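Local atomic coordinates of FAD:protein FMN transferase (Pseudomonas stutzeri ATCC 14405 = CCUG 16156, PDB entry 5MGY), a protein that probably transfers FMN from FAD to a threonine of a target protein, releasing AMP, with the help of magnesium. Residues A[177-182]-A[188-193]; A[43-48]-A[165-170]; A[93-98]-A[289-294]; A[135-140]-A[147-152]. All coordinates share one frame; numbering follows the deposited sequence.

Contact 1 (A[177-182]-A[188-193]); sequences QSYLVE and KAEGRK
Tyr179 and Glu190 form an antiparallel hydrogen-bonded pair, Tyr179 N to Glu190 O at 3.1 Å and Glu190 N to Tyr179 O at 3.0 Å. Val181 and Lys188 repeat the pattern with a nearly straight bond from Val181 N to Lys188 O of 2.9 Å. Between them Leu180 and Ala189 make the non-hydrogen-bonded pair, the axes of 179-182 and 188-190 running 175° apart. Gly191 follows with positive phi, which favours glycine, and a CB on it would point toward Ser178. Beyond it, Ser178 OG donates to Arg192 O at 2.8 Å, approaching from above the carbonyl plane. Tyr179 keeps CG between its backbone N and carbonyl carbon (chi1 57°), which tips the ring across the neighbouring strand with Glu190 N over one face. Glu190 runs alongside, pointing the same way, its CB 3.4 Å from Tyr179 CZ. The hydroxyl bond from Tyr179 OH to Glu190 OE2 is weak; that oxygen also has a salt bridge to Lys172. On the other face Leu180 CD1 rests on Ala189 CB at 3.8 Å, beside Trp199. This is a beta hairpin inside a large antiparallel sheet, its Tyr179 face covered by helix 159-173.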
loop_
_atom_site.group_PDB
_atom_site.type_symbol
_atom_site.label_atom_id
_atom_site.label_comp_id
_atom_site.label_asym_id
_atom_site.label_seq_id
_atom_site.Cartn_x
_atom_site.Cartn_y
_atom_site.Cartn_z
ATOM N N GLN A 177 1.833 -23.016 -7.221
ATOM C CA GLN A 177 1.570 -23.212 -5.809
ATOM C C GLN A 177 2.501 -22.434 -4.918
ATOM O O GLN A 177 2.095 -22.018 -3.853
ATOM C CB GLN A 177 1.638 -24.698 -5.453
ATOM C CG GLN A 177 0.323 -25.410 -5.698
ATOM C CD GLN A 177 0.455 -26.911 -5.453
ATOM O OE1 GLN A 177 -0.137 -27.493 -4.521
ATOM N NE2 GLN A 177 1.246 -27.553 -6.294
ATOM N N SER A 178 3.739 -22.260 -5.349
ATOM C CA SER A 178 4.717 -21.641 -4.529
ATOM C C SER A 178 5.299 -20.465 -5.292
ATOM O O SER A 178 5.673 -20.613 -6.450
ATOM C CB SER A 178 5.740 -22.665 -4.153
ATOM O OG SER A 178 6.786 -21.997 -3.547
ATOM N N TYR A 179 5.377 -19.305 -4.636
ATOM C CA TYR A 179 5.695 -18.014 -5.307
ATOM C C TYR A 179 6.061 -16.898 -4.290
ATOM O O TYR A 179 5.700 -16.985 -3.108
ATOM C CB TYR A 179 4.497 -17.557 -6.160
ATOM C CG TYR A 179 3.277 -17.443 -5.346
ATOM C CD1 TYR A 179 3.084 -16.342 -4.556
ATOM C CD2 TYR A 179 2.322 -18.464 -5.313
ATOM C CE1 TYR A 179 1.975 -16.230 -3.717
ATOM C CE2 TYR A 179 1.184 -18.364 -4.488
ATOM C CZ TYR A 179 1.016 -17.229 -3.673
ATOM O OH TYR A 179 -0.074 -17.048 -2.798
ATOM N N LEU A 180 6.764 -15.872 -4.752
ATOM C CA LEU A 180 7.008 -14.647 -3.986
ATOM C C LEU A 180 6.824 -13.553 -4.987
ATOM O O LEU A 180 7.604 -13.496 -5.915
ATOM C CB LEU A 180 8.459 -14.577 -3.450
ATOM C CG LEU A 180 9.041 -13.190 -3.028
ATOM C CD1 LEU A 180 8.264 -12.635 -1.873
ATOM C CD2 LEU A 180 10.480 -13.268 -2.575
ATOM N N VAL A 181 5.830 -12.698 -4.795
ATOM C CA VAL A 181 5.509 -11.642 -5.761
ATOM C C VAL A 181 5.786 -10.301 -5.109
ATOM O O VAL A 181 5.190 -10.035 -4.109
ATOM C CB VAL A 181 4.024 -11.698 -6.072
ATOM C CG1 VAL A 181 3.618 -10.681 -7.051
ATOM C CG2 VAL A 181 3.688 -12.933 -6.783
ATOM N N GLU A 182 6.636 -9.441 -5.662
ATOM C CA GLU A 182 6.865 -8.131 -5.062
ATOM C C GLU A 182 6.591 -6.998 -6.056
ATOM O O GLU A 182 7.192 -6.981 -7.116
ATOM C CB GLU A 182 8.280 -8.070 -4.489
ATOM C CG GLU A 182 8.820 -6.658 -4.133
ATOM C CD GLU A 182 9.675 -6.002 -5.259
ATOM O OE1 GLU A 182 9.575 -4.809 -5.564
ATOM O OE2 GLU A 182 10.488 -6.649 -5.917
ATOM N N LYS A 188 3.952 -10.571 -1.199
ATOM C CA LYS A 188 3.375 -11.728 -0.560
ATOM C C LYS A 188 4.027 -13.023 -1.091
ATOM O O LYS A 188 4.436 -13.122 -2.241
ATOM C CB LYS A 188 1.876 -11.701 -0.753
ATOM C CG LYS A 188 1.157 -12.877 -0.161
ATOM C CD LYS A 188 -0.361 -12.738 -0.206
ATOM C CE LYS A 188 -0.971 -14.046 0.306
ATOM N NZ LYS A 188 -2.417 -14.270 0.201
ATOM N N ALA A 189 4.133 -14.012 -0.234
ATOM C CA ALA A 189 4.650 -15.269 -0.658
ATOM C C ALA A 189 3.876 -16.398 -0.049
ATOM O O ALA A 189 3.260 -16.243 1.010
ATOM C CB ALA A 189 6.126 -15.377 -0.276
ATOM N N GLU A 190 3.966 -17.548 -0.720
ATOM C CA GLU A 190 3.295 -18.782 -0.279
ATOM C C GLU A 190 4.021 -20.015 -0.755
ATOM O O GLU A 190 4.838 -19.945 -1.648
ATOM C CB GLU A 190 1.892 -18.802 -0.810
ATOM C CG GLU A 190 1.011 -19.851 -0.205
ATOM C CD GLU A 190 -0.426 -19.444 -0.200
ATOM O OE1 GLU A 190 -1.206 -20.255 0.308
ATOM O OE2 GLU A 190 -0.791 -18.337 -0.710
ATOM N N GLY A 191 3.749 -21.134 -0.106
ATOM C CA GLY A 191 4.433 -22.365 -0.384
ATOM C C GLY A 191 5.858 -22.390 0.117
ATOM O O GLY A 191 6.265 -21.572 0.952
ATOM N N ARG A 192 6.597 -23.362 -0.420
ATOM C CA ARG A 192 7.998 -23.549 -0.108
ATOM C C ARG A 192 8.782 -23.728 -1.371
ATOM O O ARG A 192 8.230 -24.073 -2.361
ATOM C CB ARG A 192 8.149 -24.747 0.834
ATOM C CG ARG A 192 7.553 -24.450 2.222
ATOM C CD ARG A 192 7.702 -25.592 3.197
ATOM N NE ARG A 192 7.547 -25.194 4.594
ATOM C CZ ARG A 192 8.488 -24.604 5.346
ATOM N NH1 ARG A 192 9.674 -24.266 4.837
ATOM N NH2 ARG A 192 8.243 -24.325 6.628
ATOM N N LYS A 193 10.080 -23.469 -1.339
ATOM C CA LYS A 193 10.960 -23.740 -2.484
ATOM C C LYS A 193 11.183 -25.287 -2.624
ATOM O O LYS A 193 10.795 -26.062 -1.753
ATOM C CB LYS A 193 12.262 -22.925 -2.381
ATOM C CG LYS A 193 12.056 -21.419 -2.328
ATOM C CD LYS A 193 13.339 -20.569 -2.305
ATOM C CE LYS A 193 13.358 -19.448 -1.234
ATOM N NZ LYS A 193 14.237 -18.285 -1.596
#

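Contact 2 (A[43-48]-A[165-170]); sequences EAILGQ and DLVIDR. Unlike the reference sequence in segment 43-48: Ile45 (reference Leu), Gln48 (reference Glu).
Ile45 reaches across to Leu166, Val167 and Arg170, and every close contact between 43-48 and 165-170 passes through this one side chain. Its CD1 comes within 3.8 Å of Val167 CG2. The other branch, CG2, lies 4.0 Å from Leu166 CB, so the isoleucine straddles two successive residues of the facing helix. The first torsion aims the two branches: CG1 stands anti to the carbonyl carbon (chi1 -63°) and CG2 anti to the backbone N, which sends one branch to each neighbour. The isoleucine meets Leu166 and Val167 at a slant, and no hydrogen bond crosses the contact. The helices run roughly antiparallel at 143°, with 10.2 Å between the axes of the short segments, and pack against each other as neighbours. Helix 159-173 lies on strand 179-183 of the large antiparallel sheet: Val167 also packs on Val181 and Ile183, while Ile168 turns away from helix 35-53 to meet Tyr179 and Val181 of the same strand. Toward the outside the packing thins. Arg170 gives only its aliphatic part, CG lying 4.0 Å from Ile45 CD1; its chain then bends at chi2 and chi3, and NE forms a salt bridge with Glu41, one turn before Ile45. Leu166 borders Met79 of helix 78-93, whereas Ala44 and Asp169 face solvent without touching the opposite segment.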
loop_
_atom_site.group_PDB
_atom_site.type_symbol
_atom_site.label_atom_id
_atom_site.label_comp_id
_atom_site.label_asym_id
_atom_site.label_seq_id
_atom_site.Cartn_x
_atom_site.Cartn_y
_atom_site.Cartn_z
ATOM N N GLU A 43 1.985 -8.194 -16.780
ATOM C CA GLU A 43 2.037 -6.903 -17.431
ATOM C C GLU A 43 0.654 -6.441 -17.797
ATOM O O GLU A 43 0.373 -5.261 -17.758
ATOM C CB GLU A 43 2.920 -6.966 -18.643
ATOM C CG GLU A 43 3.650 -5.650 -18.902
ATOM C CD GLU A 43 4.951 -5.546 -18.136
ATOM O OE1 GLU A 43 5.190 -4.512 -17.510
ATOM O OE2 GLU A 43 5.753 -6.501 -18.184
ATOM N N ALA A 44 -0.196 -7.385 -18.133
ATOM C CA ALA A 44 -1.562 -7.106 -18.479
ATOM C C ALA A 44 -2.269 -6.507 -17.301
ATOM O O ALA A 44 -2.952 -5.536 -17.439
ATOM C CB ALA A 44 -2.286 -8.387 -18.886
ATOM N N ILE A 45 -2.042 -7.086 -16.144
ATOM C CA ILE A 45 -2.716 -6.685 -14.944
ATOM C C ILE A 45 -2.322 -5.285 -14.588
ATOM O O ILE A 45 -3.153 -4.510 -14.167
ATOM C CB ILE A 45 -2.318 -7.615 -13.808
ATOM C CG1 ILE A 45 -2.786 -9.020 -14.172
ATOM C CG2 ILE A 45 -2.897 -7.161 -12.457
ATOM C CD1 ILE A 45 -2.310 -10.083 -13.209
ATOM N N LEU A 46 -1.045 -4.990 -14.733
ATOM C CA LEU A 46 -0.522 -3.665 -14.449
ATOM C C LEU A 46 -0.996 -2.630 -15.390
ATOM O O LEU A 46 -1.028 -1.472 -15.046
ATOM C CB LEU A 46 0.991 -3.659 -14.465
ATOM C CG LEU A 46 1.568 -4.434 -13.288
ATOM C CD1 LEU A 46 3.067 -4.297 -13.262
ATOM C CD2 LEU A 46 0.973 -3.945 -11.956
ATOM N N GLY A 47 -1.327 -3.029 -16.613
ATOM C CA GLY A 47 -1.899 -2.112 -17.573
ATOM C C GLY A 47 -3.298 -1.757 -17.185
ATOM O O GLY A 47 -3.654 -0.611 -17.346
ATOM N N GLN A 48 -4.086 -2.724 -16.726
ATOM C CA GLN A 48 -5.423 -2.420 -16.341
ATOM C C GLN A 48 -5.400 -1.464 -15.142
ATOM O O GLN A 48 -6.234 -0.562 -15.052
ATOM C CB GLN A 48 -6.172 -3.634 -15.906
ATOM C CG GLN A 48 -6.632 -4.554 -16.978
ATOM C CD GLN A 48 -7.223 -5.799 -16.352
ATOM O OE1 GLN A 48 -6.718 -6.929 -16.545
ATOM N NE2 GLN A 48 -8.285 -5.599 -15.537
ATOM N N ASP A 165 -2.147 -8.987 -4.952
ATOM C CA ASP A 165 -3.199 -9.958 -4.715
ATOM C C ASP A 165 -3.718 -10.418 -6.074
ATOM O O ASP A 165 -3.834 -11.630 -6.272
ATOM C CB ASP A 165 -4.338 -9.447 -3.820
ATOM C CG ASP A 165 -3.959 -9.308 -2.339
ATOM O OD1 ASP A 165 -3.042 -10.019 -1.843
ATOM O OD2 ASP A 165 -4.618 -8.495 -1.611
ATOM N N LEU A 166 -3.951 -9.489 -7.009
ATOM C CA LEU A 166 -4.409 -9.877 -8.348
ATOM C C LEU A 166 -3.427 -10.790 -9.083
ATOM O O LEU A 166 -3.837 -11.784 -9.670
ATOM C CB LEU A 166 -4.782 -8.670 -9.230
ATOM C CG LEU A 166 -6.030 -7.865 -8.793
ATOM C CD1 LEU A 166 -6.092 -6.561 -9.622
ATOM C CD2 LEU A 166 -7.345 -8.681 -8.799
ATOM N N VAL A 167 -2.149 -10.469 -9.037
ATOM C CA VAL A 167 -1.161 -11.315 -9.655
ATOM C C VAL A 167 -1.198 -12.708 -9.035
ATOM O O VAL A 167 -1.180 -13.679 -9.733
ATOM C CB VAL A 167 0.245 -10.704 -9.578
ATOM C CG1 VAL A 167 1.313 -11.722 -9.981
ATOM C CG2 VAL A 167 0.299 -9.489 -10.488
ATOM N N ILE A 168 -1.301 -12.799 -7.725
ATOM C CA ILE A 168 -1.422 -14.106 -7.075
ATOM C C ILE A 168 -2.700 -14.887 -7.465
ATOM O O ILE A 168 -2.661 -16.088 -7.612
ATOM C CB ILE A 168 -1.264 -13.972 -5.553
ATOM C CG1 ILE A 168 0.191 -13.638 -5.237
ATOM C CG2 ILE A 168 -1.651 -15.256 -4.820
ATOM C CD1 ILE A 168 0.454 -13.269 -3.776
ATOM N N ASP A 169 -3.834 -14.249 -7.623
ATOM C CA ASP A 169 -5.009 -15.002 -8.056
ATOM C C ASP A 169 -4.715 -15.675 -9.406
ATOM O O ASP A 169 -5.129 -16.812 -9.638
ATOM C CB ASP A 169 -6.262 -14.115 -8.130
ATOM C CG ASP A 169 -6.716 -13.603 -6.737
ATOM O OD1 ASP A 169 -6.321 -14.166 -5.688
ATOM O OD2 ASP A 169 -7.474 -12.602 -6.668
ATOM N N ARG A 170 -3.976 -14.971 -10.263
ATOM C CA ARG A 170 -3.655 -15.454 -11.599
ATOM C C ARG A 170 -2.653 -16.544 -11.671
ATOM O O ARG A 170 -2.777 -17.393 -12.537
ATOM C CB ARG A 170 -3.135 -14.355 -12.505
ATOM C CG ARG A 170 -4.258 -13.546 -13.126
ATOM C CD ARG A 170 -5.263 -14.368 -13.934
ATOM N NE ARG A 170 -4.680 -15.038 -15.107
ATOM C CZ ARG A 170 -5.311 -15.980 -15.826
ATOM N NH1 ARG A 170 -6.529 -16.390 -15.451
ATOM N NH2 ARG A 170 -4.721 -16.533 -16.896
#

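Contact 3 (A[93-98]-A[289-294]); sequences DSDGAF and AERNGI
Arg291 and Asn292, at the end of a helix finished by a Schellman motif, reach over to Asp93, the last residue of helix 78-93, and to Asp95 in the type I' turn from Ser94 to Ala97. Gly293, with positive phi, is the C-prime residue of the Schellman motif, and Ile294 N returns to Ala289 O at 2.7 Å. Asn292 ND2 donates to Asp93 O at 3.0 Å, a bent bond (139° at the hydrogen) tilted from the carbonyl plane. The other polar atom of the same amide, Asn292 OD1, accepts from Arg291 NE at 3.0 Å, so both are engaged and the rotation of the amide is fixed. Arg291 extends from its backbone and bends at chi3 (90°), which brings NH1 to Asp95 OD2 on its syn side at 2.9 Å; this salt bridge meets the guanidinium at its edge, the two planes 59° apart. A leucine in place of Asn292 would probably leave Asp93 O without this donor and Arg291 NE without its acceptor, setting the guanidinium freer to turn. The carboxylate of Asp93 pairs with Arg269. Ser94 packs on Ala276 and Leu288, so the start of this loop, which leads on to helix 103-108, lies against helix 267-292.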
loop_
_atom_site.group_PDB
_atom_site.type_symbol
_atom_site.label_atom_id
_atom_site.label_comp_id
_atom_site.label_asym_id
_atom_site.label_seq_id
_atom_site.Cartn_x
_atom_site.Cartn_y
_atom_site.Cartn_z
ATOM N N ASP A 93 -12.228 0.712 9.951
ATOM C CA ASP A 93 -11.365 0.001 10.865
ATOM C C ASP A 93 -10.233 0.856 11.439
ATOM O O ASP A 93 -9.732 0.514 12.492
ATOM C CB ASP A 93 -10.745 -1.210 10.168
ATOM C CG ASP A 93 -11.780 -2.193 9.661
ATOM O OD1 ASP A 93 -12.981 -2.024 9.992
ATOM O OD2 ASP A 93 -11.383 -3.127 8.912
ATOM N N SER A 94 -9.839 1.942 10.779
ATOM C CA SER A 94 -8.697 2.753 11.233
ATOM C C SER A 94 -9.110 4.138 11.760
ATOM O O SER A 94 -8.322 5.069 11.691
ATOM C CB SER A 94 -7.705 2.917 10.086
ATOM O OG SER A 94 -8.183 3.879 9.158
ATOM N N ASP A 95 -10.349 4.271 12.254
ATOM C CA ASP A 95 -10.870 5.529 12.771
ATOM C C ASP A 95 -10.616 6.716 11.865
ATOM O O ASP A 95 -10.238 7.745 12.359
ATOM C CB ASP A 95 -10.277 5.820 14.153
ATOM C CG ASP A 95 -10.728 4.817 15.214
ATOM O OD1 ASP A 95 -11.829 4.242 15.125
ATOM O OD2 ASP A 95 -9.985 4.613 16.182
ATOM N N GLY A 96 -10.806 6.551 10.545
ATOM C CA GLY A 96 -10.628 7.623 9.538
ATOM C C GLY A 96 -9.198 7.987 9.130
ATOM O O GLY A 96 -8.954 8.879 8.338
ATOM N N ALA A 97 -8.219 7.305 9.681
ATOM C CA ALA A 97 -6.830 7.563 9.275
ATOM C C ALA A 97 -6.577 7.187 7.791
ATOM O O ALA A 97 -5.724 7.761 7.155
ATOM C CB ALA A 97 -5.876 6.823 10.194
ATOM N N PHE A 98 -7.336 6.226 7.290
ATOM C CA PHE A 98 -7.298 5.840 5.890
ATOM C C PHE A 98 -8.365 6.602 5.132
ATOM O O PHE A 98 -9.557 6.468 5.448
ATOM C CB PHE A 98 -7.525 4.316 5.698
ATOM C CG PHE A 98 -7.402 3.876 4.277
ATOM C CD1 PHE A 98 -6.188 3.445 3.769
ATOM C CD2 PHE A 98 -8.478 3.983 3.406
ATOM C CE1 PHE A 98 -6.050 3.087 2.432
ATOM C CE2 PHE A 98 -8.342 3.645 2.067
ATOM C CZ PHE A 98 -7.126 3.191 1.579
ATOM N N ALA A 289 -3.331 -0.720 16.397
ATOM C CA ALA A 289 -2.852 -1.999 15.972
ATOM C C ALA A 289 -3.172 -3.089 16.987
ATOM O O ALA A 289 -3.665 -4.144 16.587
ATOM C CB ALA A 289 -1.374 -1.973 15.647
ATOM N N GLU A 290 -2.952 -2.798 18.291
ATOM C CA GLU A 290 -3.284 -3.722 19.392
ATOM C C GLU A 290 -4.803 -3.920 19.527
ATOM O O GLU A 290 -5.281 -5.060 19.729
ATOM C CB GLU A 290 -2.711 -3.230 20.709
ATOM C CG GLU A 290 -1.941 -4.294 21.455
ATOM C CD GLU A 290 -0.559 -4.533 20.889
ATOM O OE1 GLU A 290 0.185 -3.548 20.702
ATOM O OE2 GLU A 290 -0.217 -5.705 20.643
ATOM N N ARG A 291 -5.552 -2.823 19.407
ATOM C CA ARG A 291 -6.984 -2.898 19.510
ATOM C C ARG A 291 -7.526 -3.840 18.451
ATOM O O ARG A 291 -8.308 -4.725 18.771
ATOM C CB ARG A 291 -7.595 -1.520 19.369
ATOM C CG ARG A 291 -9.062 -1.481 19.669
ATOM C CD ARG A 291 -9.632 -0.144 19.231
ATOM N NE ARG A 291 -10.120 -0.152 17.828
ATOM C CZ ARG A 291 -10.470 0.927 17.107
ATOM N NH1 ARG A 291 -10.400 2.155 17.625
ATOM N NH2 ARG A 291 -10.886 0.799 15.838
ATOM N N ASN A 292 -7.088 -3.675 17.206
ATOM C CA ASN A 292 -7.650 -4.464 16.098
ATOM C C ASN A 292 -6.884 -5.748 15.827
ATOM O O ASN A 292 -7.250 -6.506 14.935
ATOM C CB ASN A 292 -7.627 -3.683 14.798
ATOM C CG ASN A 292 -8.360 -2.389 14.865
ATOM O OD1 ASN A 292 -9.082 -2.093 15.792
ATOM N ND2 ASN A 292 -8.154 -1.591 13.872
ATOM N N GLY A 293 -5.798 -5.968 16.543
ATOM C CA GLY A 293 -5.034 -7.190 16.373
ATOM C C GLY A 293 -4.159 -7.267 15.132
ATOM O O GLY A 293 -4.007 -8.318 14.561
ATOM N N ILE A 294 -3.543 -6.166 14.753
ATOM C CA ILE A 294 -2.763 -6.097 13.553
ATOM C C ILE A 294 -1.351 -6.553 13.893
ATOM O O ILE A 294 -0.815 -6.186 14.938
ATOM C CB ILE A 294 -2.735 -4.672 13.008
ATOM C CG1 ILE A 294 -4.159 -4.258 12.637
ATOM C CG2 ILE A 294 -1.796 -4.573 11.817
ATOM C CD1 ILE A 294 -4.312 -2.770 12.340
#

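Contact 4 (A[135-140]-A[147-152]); sequences QQHLSI and KAVALQ
Val149 drops one methyl onto the ring of His137: CG1 sits 3.5 Å from the ring centroid and only 6° off the normal, a CH-pi contact over the middle of the face. The two side chains cross at about a right angle, and Gln136 CG covers the opposite face of the imidazole, so the ring is sandwiched between aliphatic carbons. His137 holds CG anti to its carbonyl carbon (chi1 -68°), which turns a ring face to Val149. Ala148 comes to it obliquely, its CB 3.9 Å from His137 CD2. Beside the ring the backbones join: Ala148 N donates to His137 O at 3.0 Å, in the carbonyl plane. Leu138 pairs with Lys147 as an antiparallel non-hydrogen-bonded pair. A second, wholly aliphatic contact lies next to the first, where Leu151 CD1 meets Leu138 CB at 3.8 Å, the two leucines slanting across each other. The end of Lys147 leads away from Leu138; NZ donates to Leu151 O at 2.9 Å, bridging the turn centred on Ala150, and to Phe65 O and Leu68 O, and Phe65 also gives a cation-pi contact. With a serine in place of His137, Val149 CG1 and Gln136 CG would probably lose the flat surface between them and a gap would open beside Ala148. Strands 138-141 and 144-147 make a hairpin to which strand 73-75 adds a third antiparallel strand, linked by the Cys73-Cys146 disulfide. Leu138 rests on Val84 of helix 78-93, and the loop 147-152 leads on toward helix 159-173.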
loop_
_atom_site.group_PDB
_atom_site.type_symbol
_atom_site.label_atom_id
_atom_site.label_comp_id
_atom_site.label_asym_id
_atom_site.label_seq_id
_atom_site.Cartn_x
_atom_site.Cartn_y
_atom_site.Cartn_z
ATOM N N GLN A 135 -14.394 10.676 2.640
ATOM C CA GLN A 135 -14.929 9.306 2.347
ATOM C C GLN A 135 -16.414 9.139 2.525
ATOM O O GLN A 135 -17.055 8.412 1.793
ATOM C CB GLN A 135 -14.203 8.288 3.266
ATOM C CG GLN A 135 -14.379 6.803 2.942
ATOM C CD GLN A 135 -13.220 6.215 2.093
ATOM O OE1 GLN A 135 -12.015 6.371 2.435
ATOM N NE2 GLN A 135 -13.590 5.509 0.965
ATOM N N GLN A 136 -16.974 9.788 3.523
ATOM C CA GLN A 136 -18.434 9.699 3.765
ATOM C C GLN A 136 -19.262 10.209 2.610
ATOM O O GLN A 136 -20.447 9.828 2.484
ATOM C CB GLN A 136 -18.868 10.449 5.045
ATOM C CG GLN A 136 -18.817 11.965 5.052
ATOM C CD GLN A 136 -17.448 12.553 5.340
ATOM O OE1 GLN A 136 -16.424 11.869 5.311
ATOM N NE2 GLN A 136 -17.421 13.856 5.611
ATOM N N HIS A 137 -18.673 11.111 1.811
ATOM C CA HIS A 137 -19.305 11.643 0.613
ATOM C C HIS A 137 -19.240 10.751 -0.658
ATOM O O HIS A 137 -19.789 11.112 -1.708
ATOM C CB HIS A 137 -18.683 12.995 0.335
ATOM C CG HIS A 137 -19.038 14.018 1.356
ATOM N ND1 HIS A 137 -18.089 14.740 2.049
ATOM C CD2 HIS A 137 -20.244 14.424 1.814
ATOM C CE1 HIS A 137 -18.699 15.560 2.880
ATOM N NE2 HIS A 137 -20.000 15.386 2.753
ATOM N N LEU A 138 -18.591 9.594 -0.549
ATOM C CA LEU A 138 -18.402 8.690 -1.648
ATOM C C LEU A 138 -19.317 7.523 -1.432
ATOM O O LEU A 138 -19.388 6.989 -0.338
ATOM C CB LEU A 138 -16.970 8.233 -1.627
ATOM C CG LEU A 138 -16.389 7.384 -2.720
ATOM C CD1 LEU A 138 -16.484 8.181 -3.989
ATOM C CD2 LEU A 138 -14.945 7.072 -2.416
ATOM N N SER A 139 -20.055 7.137 -2.453
ATOM C CA SER A 139 -20.936 5.973 -2.336
ATOM C C SER A 139 -21.043 5.192 -3.643
ATOM O O SER A 139 -20.758 5.690 -4.748
ATOM C CB SER A 139 -22.312 6.380 -1.847
ATOM O OG SER A 139 -22.913 7.343 -2.696
ATOM N N ILE A 140 -21.444 3.930 -3.510
ATOM C CA ILE A 140 -21.521 3.014 -4.656
ATOM C C ILE A 140 -22.988 2.746 -4.883
ATOM O O ILE A 140 -23.719 2.490 -3.965
ATOM C CB ILE A 140 -20.794 1.709 -4.354
ATOM C CG1 ILE A 140 -19.320 1.884 -4.572
ATOM C CG2 ILE A 140 -21.271 0.597 -5.238
ATOM C CD1 ILE A 140 -18.504 0.841 -3.811
ATOM N N LYS A 147 -20.600 10.932 -5.938
ATOM C CA LYS A 147 -19.927 11.873 -5.089
ATOM C C LYS A 147 -20.794 13.055 -4.728
ATOM O O LYS A 147 -21.310 13.723 -5.622
ATOM C CB LYS A 147 -18.614 12.313 -5.711
ATOM C CG LYS A 147 -18.691 13.162 -6.952
ATOM C CD LYS A 147 -17.362 13.047 -7.654
ATOM C CE LYS A 147 -16.908 14.330 -8.257
ATOM N NZ LYS A 147 -15.564 14.182 -8.858
ATOM N N ALA A 148 -20.924 13.318 -3.414
ATOM C CA ALA A 148 -21.738 14.410 -2.907
ATOM C C ALA A 148 -21.042 15.767 -2.856
ATOM O O ALA A 148 -21.716 16.776 -2.774
ATOM C CB ALA A 148 -22.244 14.073 -1.565
ATOM N N VAL A 149 -19.710 15.787 -2.890
ATOM C CA VAL A 149 -18.904 16.991 -3.017
ATOM C C VAL A 149 -17.936 16.780 -4.186
ATOM O O VAL A 149 -17.838 15.686 -4.669
ATOM C CB VAL A 149 -18.095 17.285 -1.691
ATOM C CG1 VAL A 149 -18.963 17.215 -0.423
ATOM C CG2 VAL A 149 -16.895 16.378 -1.542
ATOM N N ALA A 150 -17.163 17.781 -4.593
ATOM C CA ALA A 150 -16.208 17.604 -5.734
ATOM C C ALA A 150 -15.004 16.770 -5.374
ATOM O O ALA A 150 -13.877 17.283 -5.451
ATOM C CB ALA A 150 -15.717 18.954 -6.320
ATOM N N LEU A 151 -15.244 15.499 -5.061
ATOM C CA LEU A 151 -14.165 14.556 -4.661
ATOM C C LEU A 151 -13.134 14.254 -5.736
ATOM O O LEU A 151 -13.454 14.050 -6.922
ATOM C CB LEU A 151 -14.729 13.194 -4.195
ATOM C CG LEU A 151 -15.566 13.172 -2.899
ATOM C CD1 LEU A 151 -16.045 11.765 -2.586
ATOM C CD2 LEU A 151 -14.814 13.748 -1.721
ATOM N N GLN A 152 -11.900 14.187 -5.299
ATOM C CA GLN A 152 -10.879 13.623 -6.144
ATOM C C GLN A 152 -10.227 12.432 -5.428
ATOM O O GLN A 152 -9.697 12.568 -4.319
ATOM C CB GLN A 152 -9.925 14.710 -6.527
ATOM C CG GLN A 152 -10.667 15.857 -7.161
ATOM C CD GLN A 152 -9.718 16.741 -7.952
ATOM O OE1 GLN A 152 -8.884 17.461 -7.380
ATOM N NE2 GLN A 152 -9.812 16.665 -9.283
#

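In the fold
Helix 159-173, one half of contact 2, packs on the hairpin of contact 1: Val167 CG1 packs on Val181 CG1 at 3.9 Å, and Ile168 fills in beside Tyr179 and Lys188. Contacts 3 and 4 meet more lightly, where 93-98 passes 135-140. Contacts 1 and 4 lie on opposite sides of the chain's centre, their own centres about 37 Å apart. Between these regions is the magnesium site of Ser157, Asp271 and Thr275. The side chains of Lys188 in contact 1 and Leu166 in contact 2 are about 10 and 12 Å from that of Asp271, and Leu138 in contact 4 is about 11 Å from that of Ser157, which Phe98 of 93-98 touches.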